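Side-chain contacts in putative NADPH-dependent oxidoreductase (Desulfitobacterium hafniense DCB-2, PDB 3DB2), which is a putative NADPH-dependent oxidoreductase, pairing a Rossmann-fold nucleotide-binding domain with a GFO/IDH/MocA-type second domain, its substrate not established: residues Ala17-Asp22 and Asp301-Glu306; Phe258-Trp261 and Asp265-Asp268. All blocks are in the same frame, centred on the assembly; numbering follows the deposited sequence.

Overall arrangement
Both contacts lie on the same side of the chain's centre, about 12 Å apart between their centres, with contact 2 nested in the long span of chain that contact 1 closes. Contact 1 is the buried one, a helix-on-helix meeting made almost wholly of hydrocarbon and selenium that ties a Rossmann-domain helix to helix 302-316. Contact 2 is partly buried and works differently: two segments of one loop, between adjacent strands of the mixed sheet, are held by a threonine hydroxyl with aromatic and methyl contacts around it. His302 of contact 1 links them, its NE2 probably hydrogen-bonded to Trp261 O and, at longer range, to Thr267 OG1 of contact 2.

Contact 1 of 2, residues Ala17-Asp22 and Asp301-Glu306; sequences AYVMAD and DHLRVE
Met20 and Leu303 bring helices 17-22 and 302-306 together at a steep crossing of -78°, the segment axes 9.3 Å apart at their closest and the two CA atoms, Met20 CA and Leu303 CA, 6.5 Å apart. Leu303 is directed toward the other helix and spreads its two methyls between two neighbours. Its CD1 meets Val19 CG1 at 3.7 Å, a methyl-to-methyl touch that depends on CG1 of the valine lying anti to the backbone N (chi1 172°). The other methyl, CD2, lies 3.9 Å from the selenium, SE, of Met20, a selenomethionine whose chain runs across the leucine at about a right angle.

Helix 15-24 follows the first strand of the parallel sheet, and a GxGxxA pattern (Gly12, Gly14, Ala17) runs from the turn into the start of this helix, consistent with the dinucleotide-binding turn of a Rossmann fold; helix 302-316, far along the chain, packs against this first helix. Bends at chi2 and chi3 carry the Met20 methyl past the leucine, where CE comes 3.9 Å from Leu303 O and 3.8 Å from Glu306 OE2. That carboxylate oxygen has its polar partner elsewhere, in the hydroxyl of Tyr94 on strand 92-96, a strand that Met20 also touches. At the start of the second helix Asp301 is the N-cap: Arg304 N gives a nearly straight bond of 3.2 Å to Asp301 OD1, coming from above the carboxylate, 61° out of its plane, and Ser264 OG bonds to the same oxygen.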
ATOM      1  N   ALA C  17     -10.301  21.289  21.435  1.00 20.40           N
ATOM      2  CA  ALA C  17     -11.504  22.079  21.671  1.00 17.82           C
ATOM      3  C   ALA C  17     -11.520  23.423  20.987  1.00 15.20           C
ATOM      4  O   ALA C  17     -12.551  23.932  20.557  1.00 17.16           O
ATOM      5  CB  ALA C  17     -11.658  22.298  23.179  1.00 22.10           C
ATOM      6  N   TYR C  18     -10.363  24.086  20.900  1.00 20.14           N
ATOM      7  CA  TYR C  18     -10.238  25.386  20.267  1.00 20.91           C
ATOM      8  C   TYR C  18     -10.256  25.286  18.731  1.00 16.83           C
ATOM      9  O   TYR C  18     -10.802  26.099  17.995  1.00 18.03           O
ATOM     10  CB  TYR C  18      -8.919  26.027  20.723  1.00 23.17           C
ATOM     11  CG  TYR C  18      -8.879  26.481  22.164  1.00 21.43           C
ATOM     12  CD1 TYR C  18      -8.778  25.616  23.236  1.00 26.06           C
ATOM     13  CD2 TYR C  18      -8.964  27.837  22.444  1.00 25.71           C
ATOM     14  CE1 TYR C  18      -8.756  26.068  24.547  1.00 27.65           C
ATOM     15  CE2 TYR C  18      -8.937  28.305  23.741  1.00 24.95           C
ATOM     16  CZ  TYR C  18      -8.828  27.425  24.790  1.00 27.93           C
ATOM     17  OH  TYR C  18      -8.804  27.950  26.065  1.00 33.04           O
ATOM     18  N   VAL C  19      -9.583  24.275  18.202  1.00 18.82           N
ATOM     19  CA  VAL C  19      -9.669  24.047  16.751  1.00 20.62           C
ATOM     20  C   VAL C  19     -11.127  23.848  16.363  1.00 23.12           C
ATOM     21  O   VAL C  19     -11.524  24.440  15.356  1.00 21.90           O
ATOM     22  CB  VAL C  19      -8.818  22.850  16.330  1.00 22.83           C
ATOM     23  CG1 VAL C  19      -9.012  22.431  14.874  1.00 30.04           C
ATOM     24  CG2 VAL C  19      -7.354  23.214  16.562  1.00 28.85           C
HETATM   25  N   MSE C  20     -11.859  23.063  17.166  1.00 19.36           N
HETATM   26  CA  MSE C  20     -13.271  22.826  16.845  1.00 21.97           C
HETATM   27  C   MSE C  20     -14.034  24.141  16.882  1.00 22.32           C
HETATM   28  O   MSE C  20     -14.721  24.472  15.912  1.00 18.98           O
HETATM   29  CB  MSE C  20     -13.903  21.786  17.766  1.00 22.59           C
HETATM   30  CG  MSE C  20     -13.522  20.323  17.543  1.00 22.17           C
HETATM   31 SE   MSE C  20     -13.715  19.708  15.685  0.75 22.58          SE
HETATM   32  CE  MSE C  20     -15.649  19.837  15.601  1.00 21.74           C
ATOM     33  N   ALA C  21     -13.908  24.893  17.982  1.00 20.13           N
ATOM     34  CA  ALA C  21     -14.687  26.119  18.126  1.00 17.70           C
ATOM     35  C   ALA C  21     -14.320  27.167  17.086  1.00 13.59           C
ATOM     36  O   ALA C  21     -15.168  27.921  16.612  1.00 23.41           O
ATOM     37  CB  ALA C  21     -14.506  26.666  19.547  1.00 22.44           C
ATOM     38  N   ASP C  22     -13.058  27.250  16.709  1.00 17.31           N
ATOM     39  CA  ASP C  22     -12.646  28.139  15.635  1.00 16.16           C
ATOM     40  C   ASP C  22     -13.477  27.877  14.384  1.00 17.97           C
ATOM     41  O   ASP C  22     -13.888  28.742  13.619  1.00 24.30           O
ATOM     42  CB  ASP C  22     -11.158  27.940  15.352  1.00 21.52           C
ATOM     43  CG  ASP C  22     -10.284  28.661  16.356  1.00 34.19           C
ATOM     44  OD1 ASP C  22     -10.830  29.351  17.243  1.00 28.56           O
ATOM     45  OD2 ASP C  22      -9.046  28.506  16.260  1.00 37.71           O
ATOM     46  N   ASP C 301     -15.938  22.653   4.629  1.00 19.51           N
ATOM     47  CA  ASP C 301     -15.458  22.939   5.980  1.00 21.15           C
ATOM     48  C   ASP C 301     -15.800  21.729   6.865  1.00 17.81           C
ATOM     49  O   ASP C 301     -16.835  21.699   7.529  1.00 19.23           O
ATOM     50  CB  ASP C 301     -16.055  24.216   6.561  1.00 20.28           C
ATOM     51  CG  ASP C 301     -15.341  24.650   7.833  1.00 23.29           C
ATOM     52  OD1 ASP C 301     -14.832  23.755   8.534  1.00 20.07           O
ATOM     53  OD2 ASP C 301     -15.253  25.864   8.138  1.00 21.44           O
ATOM     54  N   HIS C 302     -14.913  20.743   6.825  1.00 18.22           N
ATOM     55  CA  HIS C 302     -15.175  19.413   7.403  1.00 12.20           C
ATOM     56  C   HIS C 302     -15.522  19.482   8.877  1.00 18.61           C
ATOM     57  O   HIS C 302     -16.382  18.742   9.366  1.00 19.07           O
ATOM     58  CB  HIS C 302     -13.985  18.524   7.108  1.00 12.24           C
ATOM     59  CG  HIS C 302     -12.639  18.844   7.656  1.00 16.88           C
ATOM     60  ND1 HIS C 302     -12.106  18.233   8.779  1.00 19.38           N
ATOM     61  CD2 HIS C 302     -11.698  19.725   7.245  1.00 17.52           C
ATOM     62  CE1 HIS C 302     -10.904  18.718   9.015  1.00 19.85           C
ATOM     63  NE2 HIS C 302     -10.628  19.636   8.095  1.00 16.20           N
ATOM     64  N   LEU C 303     -14.877  20.391   9.622  1.00 16.85           N
ATOM     65  CA  LEU C 303     -15.130  20.403  11.075  1.00 16.88           C
ATOM     66  C   LEU C 303     -16.429  21.139  11.358  1.00 20.13           C
ATOM     67  O   LEU C 303     -17.253  20.773  12.193  1.00 20.31           O
ATOM     68  CB  LEU C 303     -13.946  21.051  11.807  1.00 19.06           C
ATOM     69  CG  LEU C 303     -12.583  20.405  11.612  1.00 14.56           C
ATOM     70  CD1 LEU C 303     -11.537  21.143  12.437  1.00 20.21           C
ATOM     71  CD2 LEU C 303     -12.643  18.935  11.993  1.00 17.23           C
ATOM     72  N   ARG C 304     -16.676  22.232  10.633  1.00 18.13           N
ATOM     73  CA  ARG C 304     -17.914  22.980  10.810  1.00 16.85           C
ATOM     74  C   ARG C 304     -19.145  22.184  10.420  1.00 19.82           C
ATOM     75  O   ARG C 304     -20.127  22.121  11.158  1.00 15.71           O
ATOM     76  CB  ARG C 304     -17.870  24.254   9.960  1.00 18.44           C
ATOM     77  CG  ARG C 304     -19.172  25.029   9.944  1.00 22.14           C
ATOM     78  CD  ARG C 304     -18.969  26.388   9.276  1.00 27.18           C
ATOM     79  NE  ARG C 304     -20.239  27.086   9.094  1.00 29.83           N
ATOM     80  CZ  ARG C 304     -20.388  28.255   8.490  1.00 30.25           C
ATOM     81  NH1 ARG C 304     -19.376  28.919   7.970  1.00 23.46           N
ATOM     82  NH2 ARG C 304     -21.597  28.790   8.387  1.00 28.32           N
ATOM     83  N   VAL C 305     -19.101  21.547   9.243  1.00 19.92           N
ATOM     84  CA  VAL C 305     -20.293  20.843   8.767  1.00 18.28           C
ATOM     85  C   VAL C 305     -20.626  19.653   9.656  1.00 19.16           C
ATOM     86  O   VAL C 305     -21.816  19.319   9.751  1.00 18.90           O
ATOM     87  CB  VAL C 305     -20.212  20.372   7.310  1.00 22.21           C
ATOM     88  CG1 VAL C 305     -20.067  21.569   6.390  1.00 21.86           C
ATOM     89  CG2 VAL C 305     -19.078  19.360   7.120  1.00 20.22           C
ATOM     90  N   GLU C 306     -19.661  19.024  10.300  1.00 19.39           N
ATOM     91  CA  GLU C 306     -20.014  17.847  11.108  1.00 21.27           C
ATOM     92  C   GLU C 306     -20.789  18.217  12.372  1.00 21.46           C
ATOM     93  O   GLU C 306     -21.718  17.499  12.749  1.00 21.92           O
ATOM     94  CB  GLU C 306     -18.780  17.019  11.410  1.00 24.87           C
ATOM     95  CG  GLU C 306     -17.882  17.373  12.565  1.00 29.06           C
ATOM     96  CD  GLU C 306     -16.711  16.412  12.763  1.00 18.75           C
ATOM     97  OE1 GLU C 306     -16.839  15.194  12.529  1.00 22.73           O
ATOM     98  OE2 GLU C 306     -15.630  16.874  13.173  1.00 30.69           O
TER

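Contact 2 of 2, residues Phe258-Trp261 and Asp265-Asp268; sequences FSWW and DVTD
Thr267 OG1 is gripped from two directions: it donates its proton to Trp260 O at 2.7 Å, and His302 NE2 is probably hydrogen-bonded to it, at longer range, as well as to Trp261 O. The hydroxyl approaches Trp260 O at a C=O...donor angle of 134°, tilted 33° from the carbonyl plane. With chi1 at -64°, the hydroxyl sits beside the threonine's own backbone N while CG2 swings anti to it, 4.2 Å from Trp261 CE3. Further out, Val266 CG2 comes obliquely to Trp260 CE3 at 4.0 Å, and that indole stacks on His270.

Within 258-261 the chain turns back on itself, Trp261 N bonding to Phe258 O, and Trp261 CB rests 3.7 Å above the plane of the Phe258 ring, over its centre. Both segments lie in the connection between the antiparallel neighbours 250-256 and 271-278 of the mixed sheet. A valine in place of Thr267 would probably leave Trp260 O without its hydroxyl donor and His302 NE2 with one partner fewer. One buried hydroxyl thus joins the two segments to each other and, probably, to the helix that carries His302.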
ATOM      1  N   PHE C 258      -1.771  17.124   5.567  1.00 15.91           N
ATOM      2  CA  PHE C 258      -2.498  17.053   6.827  1.00 18.30           C
ATOM      3  C   PHE C 258      -2.212  18.255   7.739  1.00 18.54           C
ATOM      4  O   PHE C 258      -2.926  18.485   8.731  1.00 15.26           O
ATOM      5  CB  PHE C 258      -2.208  15.724   7.573  1.00 20.49           C
ATOM      6  CG  PHE C 258      -3.301  15.462   8.599  1.00 22.16           C
ATOM      7  CD1 PHE C 258      -4.499  14.893   8.213  1.00 27.95           C
ATOM      8  CD2 PHE C 258      -3.124  15.807   9.932  1.00 29.24           C
ATOM      9  CE1 PHE C 258      -5.492  14.666   9.153  1.00 26.95           C
ATOM     10  CE2 PHE C 258      -4.113  15.583  10.879  1.00 28.04           C
ATOM     11  CZ  PHE C 258      -5.311  15.025  10.465  1.00 27.01           C
ATOM     12  N   SER C 259      -1.187  19.010   7.411  1.00 19.83           N
ATOM     13  CA  SER C 259      -0.815  20.192   8.186  1.00 19.77           C
ATOM     14  C   SER C 259      -1.894  21.240   8.056  1.00 22.96           C
ATOM     15  O   SER C 259      -1.946  22.126   8.934  1.00 26.26           O
ATOM     16  CB  SER C 259       0.569  20.687   7.774  1.00 20.42           C
ATOM     17  OG  SER C 259       0.574  21.321   6.522  1.00 25.46           O
ATOM     18  N   TRP C 260      -2.750  21.154   7.046  1.00 18.57           N
ATOM     19  CA  TRP C 260      -3.871  22.079   6.907  1.00 21.26           C
ATOM     20  C   TRP C 260      -5.208  21.546   7.422  1.00 14.59           C
ATOM     21  O   TRP C 260      -6.250  22.160   7.188  1.00 18.74           O
ATOM     22  CB  TRP C 260      -4.033  22.497   5.430  1.00 21.62           C
ATOM     23  CG  TRP C 260      -2.868  23.351   5.056  1.00 28.97           C
ATOM     24  CD1 TRP C 260      -1.615  22.966   4.662  1.00 32.54           C
ATOM     25  CD2 TRP C 260      -2.903  24.787   5.062  1.00 34.56           C
ATOM     26  NE1 TRP C 260      -0.859  24.101   4.416  1.00 35.53           N
ATOM     27  CE2 TRP C 260      -1.621  25.215   4.652  1.00 33.77           C
ATOM     28  CE3 TRP C 260      -3.894  25.729   5.369  1.00 31.41           C
ATOM     29  CZ2 TRP C 260      -1.353  26.573   4.560  1.00 37.13           C
ATOM     30  CZ3 TRP C 260      -3.598  27.080   5.270  1.00 32.94           C
ATOM     31  CH2 TRP C 260      -2.324  27.491   4.865  1.00 29.80           C
ATOM     32  N   TRP C 261      -5.197  20.443   8.125  1.00 17.10           N
ATOM     33  CA  TRP C 261      -6.368  19.857   8.737  1.00 16.78           C
ATOM     34  C   TRP C 261      -7.156  20.844   9.615  1.00 18.79           C
ATOM     35  O   TRP C 261      -8.374  20.982   9.471  1.00 16.96           O
ATOM     36  CB  TRP C 261      -5.936  18.663   9.570  1.00 16.91           C
ATOM     37  CG  TRP C 261      -7.070  17.802  10.011  1.00 27.17           C
ATOM     38  CD1 TRP C 261      -7.528  17.725  11.298  1.00 31.41           C
ATOM     39  CD2 TRP C 261      -7.889  16.913   9.238  1.00 30.08           C
ATOM     40  NE1 TRP C 261      -8.574  16.846  11.360  1.00 27.40           N
ATOM     41  CE2 TRP C 261      -8.820  16.332  10.128  1.00 28.48           C
ATOM     42  CE3 TRP C 261      -7.926  16.548   7.887  1.00 30.95           C
ATOM     43  CZ2 TRP C 261      -9.773  15.412   9.714  1.00 30.65           C
ATOM     44  CZ3 TRP C 261      -8.873  15.634   7.469  1.00 31.40           C
ATOM     45  CH2 TRP C 261      -9.788  15.074   8.378  1.00 30.71           C
ATOM     46  N   ASP C 265     -11.821  25.247   6.642  1.00 20.37           N
ATOM     47  CA  ASP C 265     -12.486  25.702   5.444  1.00 20.07           C
ATOM     48  C   ASP C 265     -11.609  25.679   4.186  1.00 18.05           C
ATOM     49  O   ASP C 265     -12.158  25.857   3.086  1.00 26.20           O
ATOM     50  CB  ASP C 265     -13.018  27.128   5.580  1.00 22.08           C
ATOM     51  CG  ASP C 265     -11.987  28.165   5.959  1.00 30.35           C
ATOM     52  OD1 ASP C 265     -10.834  27.816   6.291  1.00 30.86           O
ATOM     53  OD2 ASP C 265     -12.380  29.359   5.940  1.00 33.50           O
ATOM     54  N   VAL C 266     -10.324  25.460   4.323  1.00 20.59           N
ATOM     55  CA  VAL C 266      -9.428  25.396   3.176  1.00 21.77           C
ATOM     56  C   VAL C 266      -8.613  24.110   3.069  1.00 22.31           C
ATOM     57  O   VAL C 266      -7.707  23.946   2.244  1.00 19.47           O
ATOM     58  CB  VAL C 266      -8.447  26.602   3.187  1.00 24.17           C
ATOM     59  CG1 VAL C 266      -9.172  27.897   2.874  1.00 29.17           C
ATOM     60  CG2 VAL C 266      -7.726  26.724   4.522  1.00 33.22           C
ATOM     61  N   THR C 267      -8.894  23.132   3.914  1.00 19.10           N
ATOM     62  CA  THR C 267      -8.176  21.864   3.922  1.00 19.13           C
ATOM     63  C   THR C 267      -8.175  21.207   2.534  1.00 19.12           C
ATOM     64  O   THR C 267      -7.132  20.743   2.080  1.00 20.29           O
ATOM     65  CB  THR C 267      -8.813  20.870   4.892  1.00 18.72           C
ATOM     66  OG1 THR C 267      -8.683  21.437   6.204  1.00 18.04           O
ATOM     67  CG2 THR C 267      -8.072  19.534   4.954  1.00 12.99           C
ATOM     68  N   ASP C 268      -9.347  21.202   1.896  1.00 19.82           N
ATOM     69  CA  ASP C 268      -9.412  20.596   0.561  1.00 21.32           C
ATOM     70  C   ASP C 268      -8.497  21.246  -0.466  1.00 22.83           C
ATOM     71  O   ASP C 268      -8.114  20.619  -1.462  1.00 19.26           O
ATOM     72  CB  ASP C 268     -10.836  20.669   0.050  1.00 19.38           C
ATOM     73  CG  ASP C 268     -11.758  19.566   0.520  1.00 25.67           C
ATOM     74  OD1 ASP C 268     -11.403  18.380   0.346  1.00 23.96           O
ATOM     75  OD2 ASP C 268     -12.852  19.852   1.071  1.00 21.10           O
TER